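Local coordinates for prophage pi2 protein 01, integrase (Lactococcus lactis, PDB 3LYS) that probably binds DNA, through this helical N-terminal core-binding domain among other parts, as a phage-type integrase acting in DNA integration and recombination, at residues A[4-12]-A[39-49]; A[31-39]-A[71-79]. The protein carries 1 engineered substitution. All coordinates share one frame; numbering follows the deposited sequence.

Contact 1: residues A[4-12]-A[39-49]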
loop_
_atom_site.group_PDB
_atom_site.type_symbol
_atom_site.label_atom_id
_atom_site.label_comp_id
_atom_site.label_asym_id
_atom_site.label_seq_id
_atom_site.Cartn_x
_atom_site.Cartn_y
_atom_site.Cartn_z
ATOM N N ILE A 4 10.827 10.902 -6.386
ATOM C CA ILE A 4 9.906 9.802 -6.751
ATOM C C ILE A 4 8.563 10.304 -7.283
ATOM O O ILE A 4 7.645 10.630 -6.521
ATOM C CB ILE A 4 9.612 8.836 -5.553
ATOM C CG1 ILE A 4 8.641 7.723 -5.981
ATOM C CG2 ILE A 4 9.000 9.610 -4.386
ATOM C CD1 ILE A 4 9.152 6.779 -7.050
ATOM N N LYS A 5 8.460 10.358 -8.606
ATOM C CA LYS A 5 7.241 10.802 -9.271
ATOM C C LYS A 5 6.611 9.625 -10.003
ATOM O O LYS A 5 7.125 9.167 -11.025
ATOM C CB LYS A 5 7.553 11.941 -10.259
ATOM C CG LYS A 5 7.634 13.331 -9.628
ATOM C CD LYS A 5 6.284 13.750 -9.037
ATOM C CE LYS A 5 6.303 15.192 -8.531
ATOM N NZ LYS A 5 6.585 16.172 -9.619
ATOM N N GLN A 6 5.501 9.131 -9.470
ATOM C CA GLN A 6 4.814 8.006 -10.082
ATOM C C GLN A 6 3.507 7.726 -9.317
ATOM O O GLN A 6 3.307 8.239 -8.212
ATOM C CB GLN A 6 5.737 6.789 -10.050
ATOM C CG GLN A 6 5.319 5.643 -10.934
ATOM C CD GLN A 6 6.009 4.362 -10.543
ATOM O OE1 GLN A 6 7.046 4.386 -9.882
ATOM N NE2 GLN A 6 5.439 3.233 -10.944
ATOM N N GLU A 7 2.611 6.932 -9.897
ATOM C CA GLU A 7 1.359 6.622 -9.219
ATOM C C GLU A 7 1.590 5.542 -8.198
ATOM O O GLU A 7 2.307 4.596 -8.460
ATOM C CB GLU A 7 0.319 6.115 -10.195
ATOM C CG GLU A 7 0.066 7.053 -11.335
ATOM C CD GLU A 7 -1.153 6.657 -12.135
ATOM O OE1 GLU A 7 -1.330 7.245 -13.229
ATOM O OE2 GLU A 7 -1.926 5.775 -11.667
ATOM N N ILE A 8 0.977 5.677 -7.033
ATOM C CA ILE A 8 1.133 4.671 -6.002
ATOM C C ILE A 8 0.797 3.287 -6.547
ATOM O O ILE A 8 1.549 2.334 -6.339
ATOM C CB ILE A 8 0.215 4.976 -4.817
ATOM C CG1 ILE A 8 0.291 3.850 -3.788
ATOM C CG2 ILE A 8 -1.210 5.175 -5.304
ATOM C CD1 ILE A 8 1.595 3.796 -3.063
ATOM N N SER A 9 -0.331 3.171 -7.245
ATOM C CA SER A 9 -0.757 1.880 -7.794
ATOM C C SER A 9 0.286 1.306 -8.733
ATOM O O SER A 9 0.753 0.182 -8.548
ATOM C CB SER A 9 -2.105 2.019 -8.526
ATOM O OG SER A 9 -2.123 3.129 -9.427
ATOM N N GLU A 10 0.662 2.102 -9.730
ATOM C CA GLU A 10 1.646 1.697 -10.722
ATOM C C GLU A 10 2.936 1.194 -10.091
ATOM O O GLU A 10 3.438 0.124 -10.431
ATOM C CB GLU A 10 1.945 2.870 -11.637
ATOM C CG GLU A 10 2.673 2.464 -12.875
ATOM C CD GLU A 10 2.834 3.614 -13.829
ATOM O OE1 GLU A 10 1.807 4.206 -14.240
ATOM O OE2 GLU A 10 3.996 3.931 -14.172
ATOM N N TYR A 11 3.468 1.988 -9.176
ATOM C CA TYR A 11 4.681 1.637 -8.480
ATOM C C TYR A 11 4.534 0.327 -7.725
ATOM O O TYR A 11 5.397 -0.534 -7.810
ATOM C CB TYR A 11 5.076 2.745 -7.510
ATOM C CG TYR A 11 6.090 2.309 -6.484
ATOM C CD1 TYR A 11 5.681 1.871 -5.224
ATOM C CD2 TYR A 11 7.450 2.257 -6.792
ATOM C CE1 TYR A 11 6.591 1.386 -4.295
ATOM C CE2 TYR A 11 8.374 1.770 -5.875
ATOM C CZ TYR A 11 7.937 1.337 -4.631
ATOM O OH TYR A 11 8.846 0.839 -3.732
ATOM N N PHE A 12 3.448 0.161 -6.981
ATOM C CA PHE A 12 3.267 -1.074 -6.226
ATOM C C PHE A 12 3.475 -2.292 -7.113
ATOM O O PHE A 12 4.191 -3.216 -6.742
ATOM C CB PHE A 12 1.876 -1.110 -5.575
ATOM C CG PHE A 12 1.689 -2.245 -4.600
ATOM C CD1 PHE A 12 1.145 -3.452 -5.011
ATOM C CD2 PHE A 12 2.064 -2.105 -3.267
ATOM C CE1 PHE A 12 0.972 -4.501 -4.108
ATOM C CE2 PHE A 12 1.896 -3.151 -2.358
ATOM C CZ PHE A 12 1.350 -4.348 -2.780
ATOM N N LEU A 39 -5.537 -1.014 -4.394
ATOM C CA LEU A 39 -4.852 0.242 -4.603
ATOM C C LEU A 39 -5.398 0.982 -5.825
ATOM O O LEU A 39 -5.641 2.179 -5.765
ATOM C CB LEU A 39 -3.355 -0.012 -4.754
ATOM C CG LEU A 39 -2.404 0.958 -4.063
ATOM C CD1 LEU A 39 -2.768 1.125 -2.607
ATOM C CD2 LEU A 39 -0.991 0.435 -4.191
ATOM N N LYS A 40 -5.618 0.277 -6.927
ATOM C CA LYS A 40 -6.115 0.929 -8.129
ATOM C C LYS A 40 -7.481 1.557 -7.923
ATOM O O LYS A 40 -7.812 2.583 -8.523
ATOM C CB LYS A 40 -6.162 -0.063 -9.297
ATOM C CG LYS A 40 -4.809 -0.568 -9.757
ATOM C CD LYS A 40 -4.960 -1.403 -11.008
ATOM C CE LYS A 40 -3.614 -1.904 -11.508
ATOM N NZ LYS A 40 -3.755 -2.778 -12.711
ATOM N N THR A 41 -8.269 0.930 -7.061
ATOM C CA THR A 41 -9.624 1.393 -6.748
ATOM C C THR A 41 -9.601 2.598 -5.796
ATOM O O THR A 41 -9.814 3.734 -6.212
ATOM C CB THR A 41 -10.441 0.261 -6.086
ATOM O OG1 THR A 41 -10.418 -0.898 -6.928
ATOM C CG2 THR A 41 -11.866 0.694 -5.878
ATOM N N TYR A 42 -9.332 2.334 -4.522
ATOM C CA TYR A 42 -9.292 3.374 -3.511
ATOM C C TYR A 42 -8.329 4.518 -3.774
ATOM O O TYR A 42 -8.560 5.640 -3.331
ATOM C CB TYR A 42 -8.992 2.750 -2.166
ATOM C CG TYR A 42 -10.106 1.868 -1.707
ATOM C CD1 TYR A 42 -11.114 2.363 -0.895
ATOM C CD2 TYR A 42 -10.167 0.542 -2.097
ATOM C CE1 TYR A 42 -12.150 1.561 -0.476
ATOM C CE2 TYR A 42 -11.201 -0.270 -1.688
ATOM C CZ TYR A 42 -12.189 0.243 -0.874
ATOM O OH TYR A 42 -13.210 -0.557 -0.431
HETATM N N MSE A 43 -7.248 4.248 -4.489
HETATM C CA MSE A 43 -6.274 5.288 -4.782
HETATM C C MSE A 43 -5.964 5.325 -6.255
HETATM O O MSE A 43 -4.943 4.806 -6.691
HETATM C CB MSE A 43 -4.987 5.047 -4.011
HETATM C CG MSE A 43 -5.109 5.301 -2.532
HETATM SE SE MSE A 43 -3.428 5.008 -1.646
HETATM C CE MSE A 43 -2.480 6.571 -2.245
ATOM N N PRO A 44 -6.839 5.953 -7.043
ATOM C CA PRO A 44 -6.652 6.054 -8.490
ATOM C C PRO A 44 -5.364 6.757 -8.913
ATOM O O PRO A 44 -4.260 6.249 -8.695
ATOM C CB PRO A 44 -7.897 6.808 -8.940
ATOM C CG PRO A 44 -8.134 7.717 -7.792
ATOM C CD PRO A 44 -7.976 6.778 -6.616
ATOM N N ASN A 45 -5.495 7.931 -9.514
ATOM C CA ASN A 45 -4.319 8.642 -9.985
ATOM C C ASN A 45 -3.472 9.255 -8.879
ATOM O O ASN A 45 -2.764 10.242 -9.092
ATOM C CB ASN A 45 -4.743 9.709 -10.984
ATOM C CG ASN A 45 -5.450 9.120 -12.177
ATOM O OD1 ASN A 45 -4.868 8.352 -12.932
ATOM N ND2 ASN A 45 -6.720 9.467 -12.347
ATOM N N VAL A 46 -3.520 8.650 -7.701
ATOM C CA VAL A 46 -2.760 9.142 -6.562
ATOM C C VAL A 46 -1.244 8.998 -6.760
ATOM O O VAL A 46 -0.736 7.894 -6.958
ATOM C CB VAL A 46 -3.177 8.394 -5.282
ATOM C CG1 VAL A 46 -2.697 9.149 -4.065
ATOM C CG2 VAL A 46 -4.686 8.207 -5.262
ATOM N N LEU A 47 -0.529 10.120 -6.725
ATOM C CA LEU A 47 0.925 10.098 -6.879
ATOM C C LEU A 47 1.601 9.875 -5.544
ATOM O O LEU A 47 1.275 10.511 -4.546
ATOM C CB LEU A 47 1.447 11.398 -7.473
ATOM C CG LEU A 47 1.731 11.359 -8.957
ATOM C CD1 LEU A 47 0.449 11.071 -9.709
ATOM C CD2 LEU A 47 2.334 12.680 -9.386
ATOM N N ILE A 48 2.560 8.968 -5.547
ATOM C CA ILE A 48 3.294 8.621 -4.349
ATOM C C ILE A 48 3.804 9.871 -3.597
ATOM O O ILE A 48 3.841 9.904 -2.358
ATOM C CB ILE A 48 4.454 7.701 -4.736
ATOM C CG1 ILE A 48 5.138 7.151 -3.492
ATOM C CG2 ILE A 48 5.417 8.448 -5.629
ATOM C CD1 ILE A 48 4.354 6.066 -2.810
ATOM N N SER A 49 4.167 10.913 -4.345
ATOM C CA SER A 49 4.686 12.151 -3.756
ATOM C C SER A 49 3.608 13.080 -3.213
ATOM O O SER A 49 3.921 14.128 -2.651
ATOM C CB SER A 49 5.512 12.911 -4.790
ATOM O OG SER A 49 4.692 13.321 -5.855
#
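Gln6 and Ile8 on one side and Val46 and Ile48 on the other hold the two segments together through their backbones. Ile48 N donates to Gln6 O at 2.9 Å, and Ile8 N donates to Val46 O at 2.8 Å. The two bonds flank Glu7 and Leu47, whose CA atoms are 4.2 Å apart, and make a single antiparallel bridge, Glu7 and Leu47 being its non-hydrogen-bonded pair, between the non-helical parts of the two segments. Each acceptor also receives a CA-H...O contact, Leu47 CA to Gln6 O and Glu7 CA to Val46 O. Because Glu7 is the N-cap of helix 8-19, the bridge joins the extended lead-in to residues 46-48 just where the helix starts, and Ile8 N, in the first turn, finds its acceptor in the other segment.

Apolar packing centres on Ile8, which sends its branches to different partners. CG1, turned anti to the backbone N (chi1 175°), carries CD1 to Ile48 CD1 at 3.6 Å, while CG1 itself rests against Leu39 CD2. CG2 meets the selenomethionine methyl, Met43 CE, at 3.6 Å and also touches Val46 CB. The side chains of Leu39, Met43 and Ile48 each cross that of Ile8 at about a right angle. Leu39 CD2 reaches on to Phe12 CB at 3.5 Å, and Ile4 CG1 packs on Ile48 CG2.

Helix 69-88 covers part of this cluster, with Leu86 against Ile48 and Tyr11, and Ser82 against Phe12. Ile51 closes in on Ile8, Met43 and Val46, so the contact ties the start of helix 8-19 to the end of helix 26-42 and the loop leading to helix 53-64.

Contact 2: residues A[31-39]-A[71-79]; sequences GYEQTLKYL and STKGFHTRV
Tyr32 offers one face of its ring to the aliphatic part of Arg78. CD of the arginine stands almost over the ring centre, 3.7 Å from the Tyr32 centroid and close to the ring normal, a CH-pi contact. The guanidinium plane is turned 51° from the ring, and Arg78 CZ is far enough from it that any cation-pi attraction is weak at most. A bend about CG-CD (chi3 -85°) swings the Arg78 head away from the tyrosine toward Thr35, where NE donates to OG1 at 2.6 Å. That hydroxyl sits near the guanidinium edge, tilted somewhat out of its plane, while Gly31 CA lies over a guanidinium face.

Thr35 is the knob of the interface, seated among Gly74, Phe75, Arg78 and Val79. Its two branches divide the work: OG1, anti to the carbonyl carbon, faces the arginine, whereas CG2 packs on Phe75 CD1 at 3.5 Å and on Val79 CG2 at 3.8 Å. The Phe75 ring is approached at its edge by Leu39 CD1, 3.4 Å from CZ, the two side chains crossing at about a right angle. Tyr38 CB adds a contact to Phe75 CE1 at 3.9 Å, and Val79 CG2 lies over one face of the Phe75 ring, offset toward its rim.

The segment axes approach to 9.7 Å and cross at -92°, so a compact patch of Thr35, Phe75 and Arg78 carries the interface. Phe63 and Leu60 of helix 53-64 also pack on Phe75. Such near-perpendicular packing of helices 26-42 and 69-88 belongs to the small four-helix, SAM-like core-binding domain of phage integrases and other tyrosine recombinases.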
loop_
_atom_site.group_PDB
_atom_site.type_symbol
_atom_site.label_atom_id
_atom_site.label_comp_id
_atom_site.label_asym_id
_atom_site.label_seq_id
_atom_site.Cartn_x
_atom_site.Cartn_y
_atom_site.Cartn_z
ATOM N N GLY A 31 -2.061 -12.277 -2.600
ATOM C CA GLY A 31 -2.340 -11.160 -1.717
ATOM C C GLY A 31 -1.880 -9.834 -2.279
ATOM O O GLY A 31 -2.610 -8.840 -2.242
ATOM N N TYR A 32 -0.660 -9.815 -2.799
ATOM C CA TYR A 32 -0.115 -8.596 -3.370
ATOM C C TYR A 32 -0.899 -8.187 -4.612
ATOM O O TYR A 32 -1.074 -6.999 -4.876
ATOM C CB TYR A 32 1.368 -8.784 -3.708
ATOM C CG TYR A 32 2.257 -8.916 -2.486
ATOM C CD1 TYR A 32 2.221 -10.066 -1.686
ATOM C CD2 TYR A 32 3.114 -7.880 -2.109
ATOM C CE1 TYR A 32 3.015 -10.176 -0.542
ATOM C CE2 TYR A 32 3.906 -7.982 -0.967
ATOM C CZ TYR A 32 3.850 -9.132 -0.194
ATOM O OH TYR A 32 4.634 -9.242 0.926
ATOM N N GLU A 33 -1.381 -9.162 -5.369
ATOM C CA GLU A 33 -2.140 -8.836 -6.562
ATOM C C GLU A 33 -3.440 -8.170 -6.138
ATOM O O GLU A 33 -3.904 -7.233 -6.789
ATOM C CB GLU A 33 -2.428 -10.096 -7.366
ATOM C CG GLU A 33 -1.239 -11.017 -7.502
ATOM C CD GLU A 33 -1.361 -11.943 -8.694
ATOM O OE1 GLU A 33 -1.162 -11.469 -9.842
ATOM O OE2 GLU A 33 -1.666 -13.143 -8.483
ATOM N N GLN A 34 -4.011 -8.659 -5.037
ATOM C CA GLN A 34 -5.260 -8.120 -4.485
ATOM C C GLN A 34 -5.017 -6.710 -3.979
ATOM O O GLN A 34 -5.748 -5.773 -4.296
ATOM C CB GLN A 34 -5.759 -8.983 -3.321
ATOM C CG GLN A 34 -7.055 -8.477 -2.699
ATOM C CD GLN A 34 -8.208 -8.423 -3.702
ATOM O OE1 GLN A 34 -8.764 -9.452 -4.090
ATOM N NE2 GLN A 34 -8.557 -7.215 -4.135
ATOM N N THR A 35 -3.981 -6.575 -3.172
ATOM C CA THR A 35 -3.629 -5.279 -2.630
ATOM C C THR A 35 -3.417 -4.300 -3.784
ATOM O O THR A 35 -3.792 -3.135 -3.691
ATOM C CB THR A 35 -2.372 -5.408 -1.771
ATOM O OG1 THR A 35 -2.669 -6.239 -0.643
ATOM C CG2 THR A 35 -1.914 -4.052 -1.291
ATOM N N LEU A 36 -2.820 -4.784 -4.870
ATOM C CA LEU A 36 -2.592 -3.959 -6.039
ATOM C C LEU A 36 -3.941 -3.485 -6.552
ATOM O O LEU A 36 -4.164 -2.297 -6.739
ATOM C CB LEU A 36 -1.889 -4.760 -7.133
ATOM C CG LEU A 36 -1.990 -4.177 -8.549
ATOM C CD1 LEU A 36 -1.316 -2.821 -8.606
ATOM C CD2 LEU A 36 -1.356 -5.132 -9.539
ATOM N N LYS A 37 -4.834 -4.436 -6.789
ATOM C CA LYS A 37 -6.184 -4.151 -7.272
ATOM C C LYS A 37 -6.827 -3.093 -6.386
ATOM O O LYS A 37 -7.270 -2.048 -6.862
ATOM C CB LYS A 37 -7.010 -5.444 -7.243
ATOM C CG LYS A 37 -8.408 -5.372 -7.851
ATOM C CD LYS A 37 -9.061 -6.768 -7.921
ATOM C CE LYS A 37 -10.459 -6.703 -8.539
ATOM N NZ LYS A 37 -11.057 -8.045 -8.774
ATOM N N TYR A 38 -6.876 -3.382 -5.090
ATOM C CA TYR A 38 -7.440 -2.453 -4.118
ATOM C C TYR A 38 -6.858 -1.071 -4.340
ATOM O O TYR A 38 -7.581 -0.087 -4.463
ATOM C CB TYR A 38 -7.106 -2.910 -2.697
ATOM C CG TYR A 38 -7.958 -4.043 -2.184
ATOM C CD1 TYR A 38 -7.462 -4.925 -1.246
ATOM C CD2 TYR A 38 -9.281 -4.203 -2.594
ATOM C CE1 TYR A 38 -8.251 -5.930 -0.714
ATOM C CE2 TYR A 38 -10.083 -5.214 -2.062
ATOM C CZ TYR A 38 -9.544 -6.072 -1.112
ATOM O OH TYR A 38 -10.303 -7.054 -0.522
ATOM N N LEU A 39 -5.537 -1.014 -4.394
ATOM C CA LEU A 39 -4.852 0.242 -4.603
ATOM C C LEU A 39 -5.398 0.982 -5.825
ATOM O O LEU A 39 -5.641 2.179 -5.765
ATOM C CB LEU A 39 -3.355 -0.012 -4.754
ATOM C CG LEU A 39 -2.404 0.958 -4.063
ATOM C CD1 LEU A 39 -2.768 1.125 -2.607
ATOM C CD2 LEU A 39 -0.991 0.435 -4.191
ATOM N N SER A 71 -8.649 -8.005 7.045
ATOM C CA SER A 71 -8.484 -7.671 5.632
ATOM C C SER A 71 -7.846 -6.306 5.409
ATOM O O SER A 71 -6.891 -6.155 4.641
ATOM C CB SER A 71 -9.842 -7.717 4.917
ATOM O OG SER A 71 -9.738 -7.319 3.562
ATOM N N THR A 72 -8.386 -5.303 6.076
ATOM C CA THR A 72 -7.861 -3.960 5.931
ATOM C C THR A 72 -6.399 -3.949 6.400
ATOM O O THR A 72 -5.562 -3.258 5.819
ATOM C CB THR A 72 -8.744 -2.955 6.730
ATOM O OG1 THR A 72 -8.276 -1.614 6.531
ATOM C CG2 THR A 72 -8.736 -3.301 8.201
ATOM N N LYS A 73 -6.094 -4.746 7.423
ATOM C CA LYS A 73 -4.734 -4.852 7.960
ATOM C C LYS A 73 -3.754 -5.345 6.913
ATOM O O LYS A 73 -2.670 -4.786 6.748
ATOM C CB LYS A 73 -4.681 -5.838 9.116
ATOM C CG LYS A 73 -3.296 -5.980 9.718
ATOM C CD LYS A 73 -3.291 -7.028 10.812
ATOM C CE LYS A 73 -2.206 -6.738 11.849
ATOM N NZ LYS A 73 -2.474 -5.454 12.583
ATOM N N GLY A 74 -4.141 -6.433 6.249
ATOM C CA GLY A 74 -3.326 -7.027 5.206
ATOM C C GLY A 74 -2.997 -6.015 4.129
ATOM O O GLY A 74 -1.875 -5.975 3.624
ATOM N N PHE A 75 -3.976 -5.192 3.768
ATOM C CA PHE A 75 -3.765 -4.167 2.755
ATOM C C PHE A 75 -2.650 -3.228 3.209
ATOM O O PHE A 75 -1.629 -3.075 2.538
ATOM C CB PHE A 75 -5.037 -3.362 2.564
ATOM C CG PHE A 75 -4.864 -2.177 1.680
ATOM C CD1 PHE A 75 -4.531 -2.333 0.356
ATOM C CD2 PHE A 75 -5.045 -0.895 2.168
ATOM C CE1 PHE A 75 -4.384 -1.225 -0.472
ATOM C CE2 PHE A 75 -4.897 0.212 1.339
ATOM C CZ PHE A 75 -4.570 0.049 0.028
ATOM N N HIS A 76 -2.870 -2.607 4.364
ATOM C CA HIS A 76 -1.917 -1.671 4.942
ATOM C C HIS A 76 -0.512 -2.269 4.990
ATOM O O HIS A 76 0.409 -1.795 4.314
ATOM C CB HIS A 76 -2.369 -1.271 6.350
ATOM C CG HIS A 76 -1.332 -0.521 7.125
ATOM N ND1 HIS A 76 -0.829 0.690 6.710
ATOM C CD2 HIS A 76 -0.717 -0.799 8.301
ATOM C CE1 HIS A 76 0.048 1.131 7.595
ATOM N NE2 HIS A 76 0.133 0.245 8.570
ATOM N N THR A 77 -0.349 -3.316 5.782
ATOM C CA THR A 77 0.946 -3.952 5.896
ATOM C C THR A 77 1.673 -4.094 4.544
ATOM O O THR A 77 2.799 -3.622 4.396
ATOM C CB THR A 77 0.802 -5.320 6.596
ATOM O OG1 THR A 77 1.952 -6.126 6.318
ATOM C CG2 THR A 77 -0.441 -6.013 6.134
ATOM N N ARG A 78 1.025 -4.710 3.556
ATOM C CA ARG A 78 1.640 -4.885 2.241
ATOM C C ARG A 78 2.035 -3.557 1.585
ATOM O O ARG A 78 3.123 -3.430 1.033
ATOM C CB ARG A 78 0.712 -5.687 1.311
ATOM C CG ARG A 78 0.725 -7.203 1.589
ATOM C CD ARG A 78 0.018 -8.024 0.511
ATOM N NE ARG A 78 -1.424 -8.136 0.716
ATOM C CZ ARG A 78 -1.995 -8.745 1.754
ATOM N NH1 ARG A 78 -3.321 -8.799 1.859
ATOM N NH2 ARG A 78 -1.240 -9.296 2.693
ATOM N N VAL A 79 1.168 -2.560 1.646
ATOM C CA VAL A 79 1.506 -1.280 1.056
ATOM C C VAL A 79 2.697 -0.694 1.785
ATOM O O VAL A 79 3.606 -0.122 1.190
ATOM C CB VAL A 79 0.362 -0.283 1.187
ATOM C CG1 VAL A 79 0.771 1.038 0.562
ATOM C CG2 VAL A 79 -0.898 -0.833 0.537
#

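Contacts 1 and 2 have centres about 13 Å apart and work along the same helix, 26-42. Leu39 belongs to both: its CD2 serves contact 1 and its CD1 contact 2. Phe12 forms a second junction, its CZ lying 3.6 Å from Thr35 CG2 and its CE2 3.6 Å from Arg78 O, which draws helix 8-19 into the same core as helices 26-42 and 69-88. The segments alternate along the chain; contact 1 brings the N-terminal lead-in to the C-terminal end of helix 26-42, while contact 2 sets helix 69-88 across its middle. Both lie within the core-binding domain, which in this family probably contacts DNA.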